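PDB 1VPK: DNA polymerase III, beta subunit from Thermotoga maritima, which probably tethers DNA polymerase and other proteins to DNA for processive replication, acting as a sliding clamp that forms a ring-shaped head-to-tail homodimer around the duplex. Local coordinates for residues M13-T19 and D96-S102; A78-V82 and E126-I130; L145-M149 and A191-I195; T220-I225 and L236-D240; I342-E348 and I360-I365. All coordinates share one frame; numbering follows the deposited sequence. Where two conformers were deposited one is given.

Contact 1 (M13-T19 and D96-S102); sequences MKVTVTT and DEITELS
Val15 and Leu101 form an antiparallel hydrogen-bonded pair, as do Val17 and Thr99, and the axes of strands 13-18 and 98-102 run 4.7 Å apart at 158°. Of these four backbone bonds Val17 N to Thr99 O, 3.0 Å, is the straightest, at 174°. On the face of Val15, Val17, Thr99 and Leu101, methyl CD1 of Leu101 meets CB of Val15 at 4.1 Å, and both side chains also touch Phe54 on strand 53-59. CG2 of Thr16 touches CG2 of Ile98 at 3.6 Å, the two side chains crossing at a slant. The pair lies inside the five-stranded antiparallel sheet of the N-terminal clamp domain, with strand 73-76 beyond one partner and strand 107-112 beyond the other. Where strand 13-18 gives way to helix 19-29, Thr18 is the N-cap and Thr19 N donates to Glu97 O. The hydroxyl of Thr19, set opposite its own carbonyl carbon (chi1 -61°), donates to Asp96 O at 2.6 Å and accepts from Thr99 OG1 at 2.7 Å. A valine in place of Thr19 would probably leave Asp96 O without this donor and Thr99 OG1 without its acceptor. Asp96 OD2 closes an Asx turn by accepting from Ile98 N.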
# COMPACT_ATOMS: atom_id res chain seq x y z
N MET A 13 -3.35 41.48 -3.74
CA MET A 13 -2.24 40.56 -3.89
C MET A 13 -2.58 39.73 -5.10
O MET A 13 -3.67 39.15 -5.20
CB MET A 13 -2.08 39.65 -2.70
CG MET A 13 -0.97 38.57 -2.93
SD MET A 13 -1.36 36.88 -2.36
CE MET A 13 -2.60 36.29 -3.48
N LYS A 14 -1.66 39.66 -6.04
CA LYS A 14 -1.78 38.82 -7.21
C LYS A 14 -0.41 38.17 -7.47
O LYS A 14 0.60 38.82 -7.35
CB LYS A 14 -2.25 39.63 -8.44
CG LYS A 14 -3.66 40.28 -8.29
CD LYS A 14 -4.05 41.22 -9.49
CE LYS A 14 -5.55 41.65 -9.43
NZ LYS A 14 -6.27 41.86 -10.74
N VAL A 15 -0.41 36.86 -7.73
CA VAL A 15 0.78 36.15 -8.11
C VAL A 15 0.51 35.26 -9.33
O VAL A 15 -0.47 34.50 -9.35
CB VAL A 15 1.32 35.29 -6.93
CG1 VAL A 15 2.56 34.52 -7.34
CG2 VAL A 15 1.63 36.19 -5.73
N THR A 16 1.36 35.35 -10.33
CA THR A 16 1.40 34.37 -11.42
C THR A 16 2.68 33.55 -11.30
O THR A 16 3.78 34.10 -11.25
CB THR A 16 1.30 35.05 -12.80
OG1 THR A 16 0.13 35.86 -12.79
CG2 THR A 16 1.19 34.02 -13.91
N VAL A 17 2.52 32.23 -11.22
CA VAL A 17 3.66 31.31 -11.01
C VAL A 17 3.42 30.01 -11.81
O VAL A 17 2.28 29.61 -12.03
CB VAL A 17 3.81 31.02 -9.48
CG1 VAL A 17 2.58 30.39 -8.94
CG2 VAL A 17 5.10 30.15 -9.16
N THR A 18 4.48 29.34 -12.24
CA THR A 18 4.29 28.06 -12.90
C THR A 18 3.84 27.11 -11.84
O THR A 18 4.21 27.24 -10.67
CB THR A 18 5.58 27.50 -13.51
OG1 THR A 18 6.50 27.22 -12.46
CG2 THR A 18 6.18 28.50 -14.52
N THR A 19 3.02 26.16 -12.26
CA THR A 19 2.45 25.19 -11.33
C THR A 19 3.53 24.28 -10.74
O THR A 19 3.53 23.96 -9.56
CB THR A 19 1.40 24.38 -12.04
OG1 THR A 19 0.39 25.29 -12.48
CG2 THR A 19 0.82 23.36 -11.12
N ASP A 96 -2.93 22.91 -15.06
CA ASP A 96 -2.29 23.74 -16.12
C ASP A 96 -0.84 24.12 -15.76
O ASP A 96 -0.46 24.05 -14.61
CB ASP A 96 -3.13 25.00 -16.30
CG ASP A 96 -2.85 25.72 -17.59
OD1 ASP A 96 -3.73 25.62 -18.51
OD2 ASP A 96 -1.82 26.45 -17.69
N GLU A 97 -0.02 24.46 -16.78
CA GLU A 97 1.40 24.88 -16.61
C GLU A 97 1.52 26.12 -15.71
O GLU A 97 2.53 26.30 -15.02
CB GLU A 97 2.04 25.22 -17.96
CG GLU A 97 2.58 24.03 -18.69
CD GLU A 97 3.21 24.39 -20.00
OE1 GLU A 97 3.94 25.45 -20.09
OE2 GLU A 97 3.04 23.60 -20.98
N ILE A 98 0.47 26.98 -15.70
CA ILE A 98 0.45 28.23 -14.94
C ILE A 98 -0.66 28.22 -13.91
O ILE A 98 -1.77 27.66 -14.12
CB ILE A 98 0.24 29.44 -15.87
CG1 ILE A 98 1.25 29.46 -17.02
CG2 ILE A 98 0.27 30.76 -15.08
CD1 ILE A 98 2.65 29.35 -16.59
N THR A 99 -0.35 28.83 -12.77
CA THR A 99 -1.26 29.00 -11.65
C THR A 99 -1.27 30.47 -11.26
O THR A 99 -0.23 31.13 -11.27
CB THR A 99 -0.86 28.17 -10.43
OG1 THR A 99 -1.05 26.77 -10.71
CG2 THR A 99 -1.73 28.53 -9.24
N GLU A 100 -2.48 30.98 -10.99
CA GLU A 100 -2.69 32.36 -10.59
C GLU A 100 -3.27 32.36 -9.14
O GLU A 100 -4.21 31.62 -8.85
CB GLU A 100 -3.63 33.06 -11.59
CG GLU A 100 -2.88 33.57 -12.82
CD GLU A 100 -3.77 34.31 -13.84
OE1 GLU A 100 -5.02 34.07 -13.88
OE2 GLU A 100 -3.20 35.12 -14.64
N LEU A 101 -2.68 33.16 -8.26
CA LEU A 101 -3.12 33.31 -6.88
C LEU A 101 -3.60 34.73 -6.64
O LEU A 101 -3.02 35.71 -7.13
CB LEU A 101 -2.00 33.08 -5.89
CG LEU A 101 -1.11 31.87 -5.98
CD1 LEU A 101 -0.06 32.06 -4.89
CD2 LEU A 101 -1.95 30.63 -5.74
N SER A 102 -4.69 34.85 -5.89
CA SER A 102 -5.19 36.16 -5.56
C SER A 102 -6.05 36.01 -4.33
O SER A 102 -6.25 34.91 -3.85
CB SER A 102 -5.98 36.78 -6.72
OG SER A 102 -7.09 35.98 -7.13

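Contact 2 (A78-V82 and E126-I130); sequences ARFVV and EFPEI
Arg79 reaches from strand 78-83 to the loop 126-130, its CB directed toward that loop. The chain leaves with CG anti to the backbone N (chi1 -167°) and stays extended through CD to NE, a shape that carries the guanidinium to the backbone of 126-130 with no close approach by CB, CG or CD to that segment. NE has a long, weak ion pair with Glu48. CZ comes within 3.7 Å of Phe127 O, and the two terminal nitrogens share that carbonyl unequally: NH2 donates at 3.1 Å and 163°, whereas the bond from NH1 is weak, at 3.4 Å. The oxygen lies 2° from the guanidinium plane, at its edge, yet NH2 stands well above the plane of the carbonyl. NH1 also makes a weak hydrogen bond to Ala124 O. At the tip, NH2 gives a further hydrogen bond to a water at 3.1 Å, which in turn donates weakly to Glu129 OE1. Glu129 OE2 is 4.1 Å from NH2 but well out of the guanidinium plane: opposite charges that probably attract, with no N-H aimed at the oxygen. Beside this polar reach, CG2 of Val81 meets CD2 of the Phe127 ring at 4.1 Å, the two side chains crossing at about a right angle. Strand 78-83 is an outer strand of its antiparallel sheet, bonded to strand 44-50. The Phe127 side chain touches Leu46 of that neighbour and Cys57 and Thr59 of strand 53-59, so the loop packs against strands 78-83, 44-50 and 53-59 at one end of the sheet.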
# COMPACT_ATOMS: atom_id res chain seq x y z
N ALA A 78 0.65 40.77 1.17
CA ALA A 78 -0.22 39.94 2.01
C ALA A 78 0.66 39.07 2.92
O ALA A 78 1.84 38.83 2.63
CB ALA A 78 -1.14 39.09 1.13
N ARG A 79 0.10 38.64 4.06
CA ARG A 79 0.78 37.69 4.97
C ARG A 79 -0.38 36.92 5.63
O ARG A 79 -1.20 37.53 6.30
CB ARG A 79 1.64 38.41 6.03
CG ARG A 79 2.59 37.52 6.81
CD ARG A 79 3.55 38.31 7.82
NE ARG A 79 4.63 37.42 8.34
CZ ARG A 79 4.55 36.70 9.46
NH1 ARG A 79 3.46 36.72 10.22
NH2 ARG A 79 5.54 35.90 9.83
N PHE A 80 -0.49 35.62 5.38
CA PHE A 80 -1.61 34.82 5.90
C PHE A 80 -1.17 33.37 5.94
O PHE A 80 -0.13 33.00 5.39
CB PHE A 80 -2.87 35.00 5.04
CG PHE A 80 -2.66 34.65 3.59
CD1 PHE A 80 -2.83 33.35 3.12
CD2 PHE A 80 -2.22 35.61 2.70
CE1 PHE A 80 -2.57 33.03 1.80
CE2 PHE A 80 -2.01 35.30 1.37
CZ PHE A 80 -2.18 34.03 0.92
N VAL A 81 -1.98 32.54 6.60
CA VAL A 81 -1.68 31.12 6.71
C VAL A 81 -2.82 30.37 6.00
O VAL A 81 -3.99 30.79 6.06
CB VAL A 81 -1.49 30.74 8.18
CG1 VAL A 81 -1.20 29.26 8.38
CG2 VAL A 81 -0.36 31.57 8.79
N VAL A 82 -2.45 29.31 5.31
CA VAL A 82 -3.41 28.40 4.71
C VAL A 82 -3.21 26.94 5.20
O VAL A 82 -2.07 26.51 5.41
CB VAL A 82 -3.39 28.49 3.15
CG1 VAL A 82 -4.31 29.64 2.70
CG2 VAL A 82 -2.01 28.64 2.63
N GLU A 126 0.51 35.21 14.61
CA GLU A 126 1.25 34.37 15.55
C GLU A 126 2.18 33.38 14.88
O GLU A 126 2.79 32.54 15.55
CB GLU A 126 0.29 33.65 16.49
CG GLU A 126 -0.27 34.56 17.55
CD GLU A 126 -1.52 34.04 18.25
OE1 GLU A 126 -1.96 32.90 18.00
OE2 GLU A 126 -2.06 34.80 19.06
N PHE A 127 2.31 33.49 13.55
CA PHE A 127 3.28 32.72 12.84
C PHE A 127 4.65 33.43 12.92
O PHE A 127 4.80 34.56 12.47
CB PHE A 127 2.88 32.51 11.38
CG PHE A 127 3.62 31.44 10.72
CD1 PHE A 127 4.94 31.65 10.29
CD2 PHE A 127 3.05 30.21 10.51
CE1 PHE A 127 5.65 30.65 9.68
CE2 PHE A 127 3.75 29.23 9.89
CZ PHE A 127 5.05 29.44 9.49
N PRO A 128 5.63 32.77 13.49
CA PRO A 128 6.90 33.43 13.76
C PRO A 128 7.83 33.67 12.54
O PRO A 128 7.72 32.99 11.52
CB PRO A 128 7.56 32.46 14.69
CG PRO A 128 7.09 31.13 14.19
CD PRO A 128 5.65 31.35 13.90
N GLU A 129 8.73 34.63 12.67
CA GLU A 129 9.81 34.82 11.68
C GLU A 129 10.78 33.64 11.73
O GLU A 129 11.18 33.21 12.81
CB GLU A 129 10.60 36.12 11.96
CG GLU A 129 9.88 37.39 11.53
CD GLU A 129 9.67 37.46 10.01
OE1 GLU A 129 10.35 36.70 9.27
OE2 GLU A 129 8.84 38.28 9.55
N ILE A 130 11.15 33.11 10.56
CA ILE A 130 12.10 32.01 10.49
C ILE A 130 13.46 32.61 10.11
O ILE A 130 13.61 33.21 9.04
CB ILE A 130 11.65 30.97 9.50
CG1 ILE A 130 10.30 30.38 9.96
CG2 ILE A 130 12.75 29.88 9.32
CD1 ILE A 130 9.73 29.46 8.97
O HOH W 1 8.01 35.87 7.98

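Contact 3 (L145-M149 and A191-I195); sequences LLEEM and AEEQI
Met149 and Glu193 make the closest approach between 145-149 and 191-195: SD of Met149 lies 3.6 Å from CG of Glu193, the side chains passing at an oblique angle. The methionine bends at chi3 (68°), which brings CE over the strand backbone, 3.7 Å from Ala191 O and 4.2 Å from Ala191 CB. One turn earlier, the two methyls of Leu145 divide their contacts. CD1 rests against the carboxylate carbon CD of Glu193 at 3.9 Å, while CD2 meets CG2 of Ile195 at 4.2 Å. No hydrogen bond crosses the interface; it is helix-on-sheet packing within the central domain, with the local axes 9.4 Å apart and 162° between their directions. Around this first shell, Met149 N bonds to Leu145 O in the regular helical pattern, which sets both side chains on the same flank. In Glu193, chi1 sets CG beside Met149 SD, and the bend at chi2 (-80°) brings CD to Leu145 CD1; OE2 is held by the hydroxyl of Tyr368 from the adjoining strand 368-372. Tyr368 also touches Met149 and Ala191. Strand 177-183, on the other flank of 187-194 from 368-372, touches Met149 through Leu180 and Ile195 through Leu178.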
# COMPACT_ATOMS: atom_id res chain seq x y z
N LEU A 145 25.24 12.97 -2.61
CA LEU A 145 26.02 12.26 -1.60
C LEU A 145 25.36 12.33 -0.23
O LEU A 145 25.25 11.34 0.48
CB LEU A 145 27.40 12.90 -1.48
CG LEU A 145 28.42 12.16 -0.61
CD1 LEU A 145 28.72 10.81 -1.24
CD2 LEU A 145 29.70 12.97 -0.54
N LEU A 146 24.96 13.53 0.17
CA LEU A 146 24.33 13.69 1.48
C LEU A 146 22.99 12.96 1.54
O LEU A 146 22.68 12.34 2.53
CB LEU A 146 24.16 15.16 1.81
CG LEU A 146 23.57 15.44 3.20
CD1 LEU A 146 24.46 14.91 4.31
CD2 LEU A 146 23.31 16.95 3.34
N GLU A 147 22.22 13.00 0.45
CA GLU A 147 20.96 12.25 0.37
C GLU A 147 21.15 10.78 0.65
O GLU A 147 20.45 10.20 1.45
CB GLU A 147 20.31 12.39 -1.01
CG GLU A 147 18.85 11.92 -1.03
CD GLU A 147 18.63 10.44 -1.45
OE1 GLU A 147 19.53 9.81 -2.07
OE2 GLU A 147 17.52 9.90 -1.19
N GLU A 148 22.13 10.20 -0.06
CA GLU A 148 22.53 8.80 0.11
C GLU A 148 22.96 8.46 1.53
O GLU A 148 22.53 7.45 2.10
CB GLU A 148 23.63 8.47 -0.92
CG GLU A 148 24.37 7.17 -0.70
CD GLU A 148 25.37 6.85 -1.85
OE1 GLU A 148 25.76 7.81 -2.58
OE2 GLU A 148 25.75 5.66 -2.02
N MET A 149 23.80 9.30 2.12
CA MET A 149 24.22 9.08 3.47
C MET A 149 23.01 9.09 4.41
O MET A 149 22.90 8.24 5.28
CB MET A 149 25.20 10.16 3.91
CG MET A 149 26.54 10.18 3.11
SD MET A 149 27.66 11.41 3.78
CE MET A 149 28.02 10.65 5.35
N ALA A 191 27.26 5.93 8.53
CA ALA A 191 27.72 6.27 7.18
C ALA A 191 28.79 7.36 7.32
O ALA A 191 28.62 8.32 8.11
CB ALA A 191 26.51 6.82 6.33
N GLU A 192 29.87 7.24 6.57
CA GLU A 192 30.95 8.21 6.60
C GLU A 192 31.49 8.46 5.19
O GLU A 192 31.72 7.50 4.43
CB GLU A 192 32.06 7.67 7.50
CG GLU A 192 33.27 8.54 7.67
CD GLU A 192 34.25 7.92 8.65
OE1 GLU A 192 34.01 8.08 9.87
OE2 GLU A 192 35.21 7.28 8.20
N GLU A 193 31.71 9.72 4.84
CA GLU A 193 32.24 10.05 3.51
C GLU A 193 33.19 11.22 3.60
O GLU A 193 32.98 12.18 4.38
CB GLU A 193 31.10 10.45 2.56
CG GLU A 193 30.12 9.33 2.21
CD GLU A 193 30.64 8.41 1.15
OE1 GLU A 193 31.74 8.67 0.63
OE2 GLU A 193 29.94 7.43 0.84
N GLN A 194 34.16 11.18 2.73
CA GLN A 194 35.05 12.29 2.53
C GLN A 194 34.29 13.42 1.88
O GLN A 194 33.51 13.23 0.93
CB GLN A 194 36.23 11.86 1.66
CG GLN A 194 37.27 12.95 1.57
CD GLN A 194 38.55 12.54 0.95
OE1 GLN A 194 38.98 11.37 1.04
NE2 GLN A 194 39.22 13.52 0.35
N ILE A 195 34.47 14.61 2.44
CA ILE A 195 33.87 15.83 1.91
C ILE A 195 34.94 16.92 2.04
O ILE A 195 36.06 16.62 2.47
CB ILE A 195 32.62 16.23 2.65
CG1 ILE A 195 32.90 16.56 4.13
CG2 ILE A 195 31.52 15.14 2.52
CD1 ILE A 195 31.75 17.28 4.77

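Contact 4 (T220-I225 and L236-D240); sequences TTEPTI and LSTND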
# COMPACT_ATOMS: atom_id res chain seq x y z
N THR A 220 15.56 19.09 -4.47
CA THR A 220 16.39 20.11 -5.11
C THR A 220 17.16 19.51 -6.31
O THR A 220 17.60 18.37 -6.29
CB THR A 220 17.35 20.83 -4.11
OG1 THR A 220 18.11 21.82 -4.82
CG2 THR A 220 18.30 19.90 -3.49
N THR A 221 17.31 20.31 -7.35
CA THR A 221 18.11 19.89 -8.49
C THR A 221 19.50 20.50 -8.39
O THR A 221 20.31 20.32 -9.29
CB THR A 221 17.44 20.30 -9.83
OG1 THR A 221 17.52 21.72 -10.01
CG2 THR A 221 15.95 19.86 -9.84
N GLU A 222 19.80 21.21 -7.31
CA GLU A 222 21.08 21.87 -7.26
C GLU A 222 22.21 20.93 -6.79
O GLU A 222 22.00 20.07 -5.95
CB GLU A 222 21.00 23.19 -6.51
CG GLU A 222 21.26 23.17 -5.03
CD GLU A 222 21.36 24.59 -4.48
OE1 GLU A 222 20.58 25.44 -4.99
OE2 GLU A 222 22.22 24.85 -3.58
N PRO A 223 23.40 21.06 -7.42
CA PRO A 223 24.52 20.09 -7.27
C PRO A 223 25.12 19.94 -5.86
O PRO A 223 25.54 18.85 -5.46
CB PRO A 223 25.59 20.63 -8.25
CG PRO A 223 24.86 21.46 -9.17
CD PRO A 223 23.76 22.11 -8.38
N THR A 224 25.16 21.04 -5.13
CA THR A 224 25.63 21.02 -3.75
C THR A 224 24.71 21.83 -2.86
O THR A 224 23.94 22.65 -3.35
CB THR A 224 27.01 21.64 -3.63
OG1 THR A 224 26.96 23.00 -4.08
CG2 THR A 224 27.99 20.92 -4.48
N ILE A 225 24.79 21.59 -1.56
CA ILE A 225 24.02 22.36 -0.56
C ILE A 225 24.96 22.83 0.56
O ILE A 225 26.05 22.26 0.76
CB ILE A 225 22.89 21.54 0.09
CG1 ILE A 225 23.41 20.29 0.80
CG2 ILE A 225 21.83 21.17 -0.93
CD1 ILE A 225 23.80 20.55 2.25
N LEU A 236 20.42 24.42 6.76
CA LEU A 236 20.68 23.72 5.53
C LEU A 236 20.04 24.56 4.43
O LEU A 236 18.81 24.75 4.42
CB LEU A 236 20.02 22.35 5.59
CG LEU A 236 20.43 21.33 4.53
CD1 LEU A 236 21.34 20.28 5.18
CD2 LEU A 236 19.22 20.65 3.97
N SER A 237 20.87 25.08 3.53
CA SER A 237 20.45 26.08 2.55
C SER A 237 20.71 25.59 1.13
O SER A 237 21.79 25.03 0.83
CB SER A 237 21.31 27.36 2.73
OG SER A 237 21.04 27.98 3.97
N THR A 238 19.73 25.84 0.26
CA THR A 238 19.92 25.83 -1.18
C THR A 238 19.77 27.29 -1.65
O THR A 238 19.66 28.21 -0.85
CB THR A 238 18.90 24.92 -1.90
OG1 THR A 238 17.60 25.53 -1.88
CG2 THR A 238 18.82 23.55 -1.23
N ASN A 239 19.82 27.47 -2.97
CA ASN A 239 19.57 28.73 -3.66
C ASN A 239 18.32 29.47 -3.14
O ASN A 239 18.40 30.66 -2.78
CB ASN A 239 19.35 28.36 -5.15
CG ASN A 239 19.45 29.52 -6.08
OD1 ASN A 239 20.39 30.32 -6.02
ND2 ASN A 239 18.50 29.58 -7.03
N ASP A 240 17.22 28.73 -3.03
CA ASP A 240 15.85 29.27 -2.87
C ASP A 240 15.19 28.91 -1.54
O ASP A 240 14.10 29.41 -1.25
CB ASP A 240 14.93 28.64 -3.92
CG ASP A 240 15.10 29.16 -5.28
OD1 ASP A 240 15.76 30.20 -5.49
OD2 ASP A 240 14.55 28.49 -6.18
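The carboxylate of Glu222 is the flat group that crosses to segment 236-240, and it meets the turn after strand 233-237 with both oxygens. OE1 accepts from Asn239 N at 3.0 Å and 166°, approached on its syn side but 31° out of the carboxylate plane, and the same oxygen lies 3.2 Å from Asn239 CB. OE2 lies 3.5 Å from Thr238 CA, and the carboxylate carbon CD is 3.6 Å from Thr238 CB. The chain is extended beyond CG, which carries the carboxylate to the backbone of 238-239. The backbone N of Glu222 is held by Thr220 OG1 at 3.1 Å, which closes an ST turn. Thr220 OG1 and the methyl CG2 of Thr238 then reach toward each other tip to tip, 4.0 Å apart. With an alanine in place of Glu222, Asn239 N would probably lose its carboxylate acceptor and the turn be less firmly held to segment 220-225. Deeper in, Ile225 bridges two partners: CG2 touches Thr238 CG2, and CD1 meets Leu236 CD1 at 3.8 Å. Ile225 and Leu236 belong to the hairpin of strands 224-229 and 233-237, and the other residues lie in the loops at its end. The hairpin lies between strand 137-142 and strand 241-246 in an antiparallel sheet, and Ile225 also packs on Thr143 and Leu146 of helix 143-153.

Contact 5 (I342-E348 and I360-I365); sequences IETEEIE and INPLDI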
# COMPACT_ATOMS: atom_id res chain seq x y z
N ILE A 342 21.70 -1.99 1.94
CA ILE A 342 22.98 -2.31 1.33
C ILE A 342 22.78 -2.57 -0.14
O ILE A 342 21.82 -3.22 -0.55
CB ILE A 342 23.62 -3.51 2.04
CG1 ILE A 342 24.03 -3.10 3.46
CG2 ILE A 342 24.82 -4.06 1.25
CD1 ILE A 342 24.58 -4.20 4.30
N GLU A 343 23.72 -2.09 -0.94
CA GLU A 343 23.59 -2.16 -2.40
C GLU A 343 24.47 -3.23 -3.03
O GLU A 343 24.18 -3.66 -4.14
CB GLU A 343 23.86 -0.78 -2.99
CG GLU A 343 23.13 0.29 -2.16
CD GLU A 343 22.95 1.64 -2.85
OE1 GLU A 343 22.96 1.72 -4.12
OE2 GLU A 343 22.76 2.62 -2.09
N THR A 344 25.50 -3.70 -2.34
CA THR A 344 26.32 -4.78 -2.87
C THR A 344 25.61 -6.13 -2.88
O THR A 344 24.71 -6.35 -2.08
CB THR A 344 27.66 -4.94 -2.09
OG1 THR A 344 27.41 -5.15 -0.69
CG2 THR A 344 28.48 -3.71 -2.24
N GLU A 345 26.04 -7.02 -3.76
CA GLU A 345 25.44 -8.34 -3.90
C GLU A 345 25.79 -9.26 -2.77
O GLU A 345 25.03 -10.19 -2.49
CB GLU A 345 25.85 -9.01 -5.20
CG GLU A 345 25.39 -8.29 -6.40
CD GLU A 345 25.88 -8.91 -7.69
OE1 GLU A 345 26.19 -10.10 -7.72
OE2 GLU A 345 25.97 -8.16 -8.69
N GLU A 346 26.95 -9.00 -2.15
CA GLU A 346 27.46 -9.75 -1.02
C GLU A 346 27.64 -8.85 0.18
O GLU A 346 27.98 -7.68 0.06
CB GLU A 346 28.83 -10.38 -1.36
CG GLU A 346 28.78 -11.44 -2.45
CD GLU A 346 28.18 -12.74 -2.01
OE1 GLU A 346 28.44 -13.16 -0.87
OE2 GLU A 346 27.48 -13.39 -2.81
N ILE A 347 27.41 -9.42 1.35
CA ILE A 347 27.59 -8.72 2.61
C ILE A 347 28.45 -9.59 3.55
O ILE A 347 28.58 -10.82 3.34
CB ILE A 347 26.22 -8.38 3.29
CG1 ILE A 347 25.44 -9.63 3.70
CG2 ILE A 347 25.34 -7.56 2.34
CD1 ILE A 347 25.34 -9.83 5.16
N GLU A 348 29.02 -8.95 4.56
CA GLU A 348 29.64 -9.66 5.66
C GLU A 348 28.88 -9.49 6.95
O GLU A 348 28.35 -8.42 7.23
CB GLU A 348 31.05 -9.19 5.98
CG GLU A 348 31.95 -8.97 4.89
CD GLU A 348 33.36 -8.86 5.42
OE1 GLU A 348 33.59 -8.36 6.56
OE2 GLU A 348 34.24 -9.31 4.69
N ILE A 360 27.28 -5.85 10.51
CA ILE A 360 27.01 -6.13 9.13
C ILE A 360 27.52 -5.00 8.21
O ILE A 360 27.27 -3.77 8.43
CB ILE A 360 25.52 -6.38 8.89
CG1 ILE A 360 25.04 -7.56 9.75
CG2 ILE A 360 25.27 -6.65 7.41
CD1 ILE A 360 23.56 -7.70 9.80
N ASN A 361 28.23 -5.40 7.17
CA ASN A 361 28.69 -4.42 6.20
C ASN A 361 28.66 -4.95 4.78
O ASN A 361 28.69 -6.14 4.57
CB ASN A 361 30.09 -3.94 6.60
CG ASN A 361 31.03 -5.04 6.89
OD1 ASN A 361 31.20 -5.43 8.06
ND2 ASN A 361 31.72 -5.51 5.85
N PRO A 362 28.65 -4.04 3.79
CA PRO A 362 28.84 -4.48 2.41
C PRO A 362 30.23 -5.02 2.24
O PRO A 362 31.14 -4.56 2.92
CB PRO A 362 28.69 -3.21 1.59
CG PRO A 362 28.63 -2.15 2.49
CD PRO A 362 28.57 -2.59 3.90
N LEU A 363 30.39 -6.00 1.33
CA LEU A 363 31.68 -6.60 1.11
C LEU A 363 32.55 -5.63 0.39
O LEU A 363 32.22 -5.16 -0.68
CB LEU A 363 31.55 -7.90 0.29
CG LEU A 363 32.81 -8.65 -0.10
CD1 LEU A 363 33.49 -9.18 1.20
CD2 LEU A 363 32.54 -9.78 -1.05
N ASP A 364 33.71 -5.37 0.98
CA ASP A 364 34.79 -4.59 0.37
C ASP A 364 34.44 -3.13 0.07
O ASP A 364 34.98 -2.53 -0.85
CB ASP A 364 35.31 -5.28 -0.87
CG ASP A 364 36.11 -6.53 -0.56
OD1 ASP A 364 36.74 -6.62 0.52
OD2 ASP A 364 36.10 -7.44 -1.41
N ILE A 365 33.54 -2.58 0.85
CA ILE A 365 33.09 -1.19 0.68
C ILE A 365 33.23 -0.60 2.04
O ILE A 365 32.69 -1.12 2.99
CB ILE A 365 31.64 -1.08 0.23
CG1 ILE A 365 31.44 -1.71 -1.14
CG2 ILE A 365 31.21 0.38 0.22
CD1 ILE A 365 32.14 -1.00 -2.25
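Glu348 and Asn361, an antiparallel hydrogen-bonded pair, cross obliquely with their side chains, the carboxylate and amide planes 52° apart. Asn361 CG sits between the backbone N and the carbonyl carbon (chi1 49°), which turns ND2 to Pro362 O and Glu348. ND2 donates only weakly to Glu348 OE1, at 3.5 Å, but almost straight (176°) to Pro362 O at 3.1 Å, an oxygen in the amide plane, with ND2 well above the carbonyl plane. Leu363 CD1 meets Glu348 OE2 at 3.6 Å, the side chains at about a right angle. Thr344 crosses Pro362 likewise, OG1 lying 3.3 Å from Pro362 CB, and its CG2 slides past CG1 of Ile365. That hydroxyl donates to Glu346 O at 2.7 Å, while Leu363 N reaches the same oxygen from the other face of the carbonyl plane. CD1 of Ile342 and CD1 of Ile347 converge on CG2 of Ile360. The segments belong to the hairpin of strands 346-351 and 358-362 in the C-terminal domain, with a type II turn from Pro362 to Ile365. Glu348 OE1 forms a salt bridge with Lys266, which would probably stabilise its negative charge, and the two donors on Glu346 O tie strand 346-351 to the turn.

The five contacts follow the chain through three clamp domains. Contacts 1 and 2 share the N-terminal domain, with centres about 20 Å apart; their segments alternate in sequence and touch where Met13 packs on Ala78 and Phe80. Contacts 3 and 4, centres about 16 Å apart, lie in the central domain and meet through Leu146, Ile225 and Leu236. Contact 5 is in the C-terminal domain, its centre about 48 Å from that of contact 1. Two sheets run from one domain into the next: one is reached by contacts 2 and 4, the other by contacts 3 and 5. Such shared sheets join successive domains into the continuous arc that each subunit contributes to the dimeric ring.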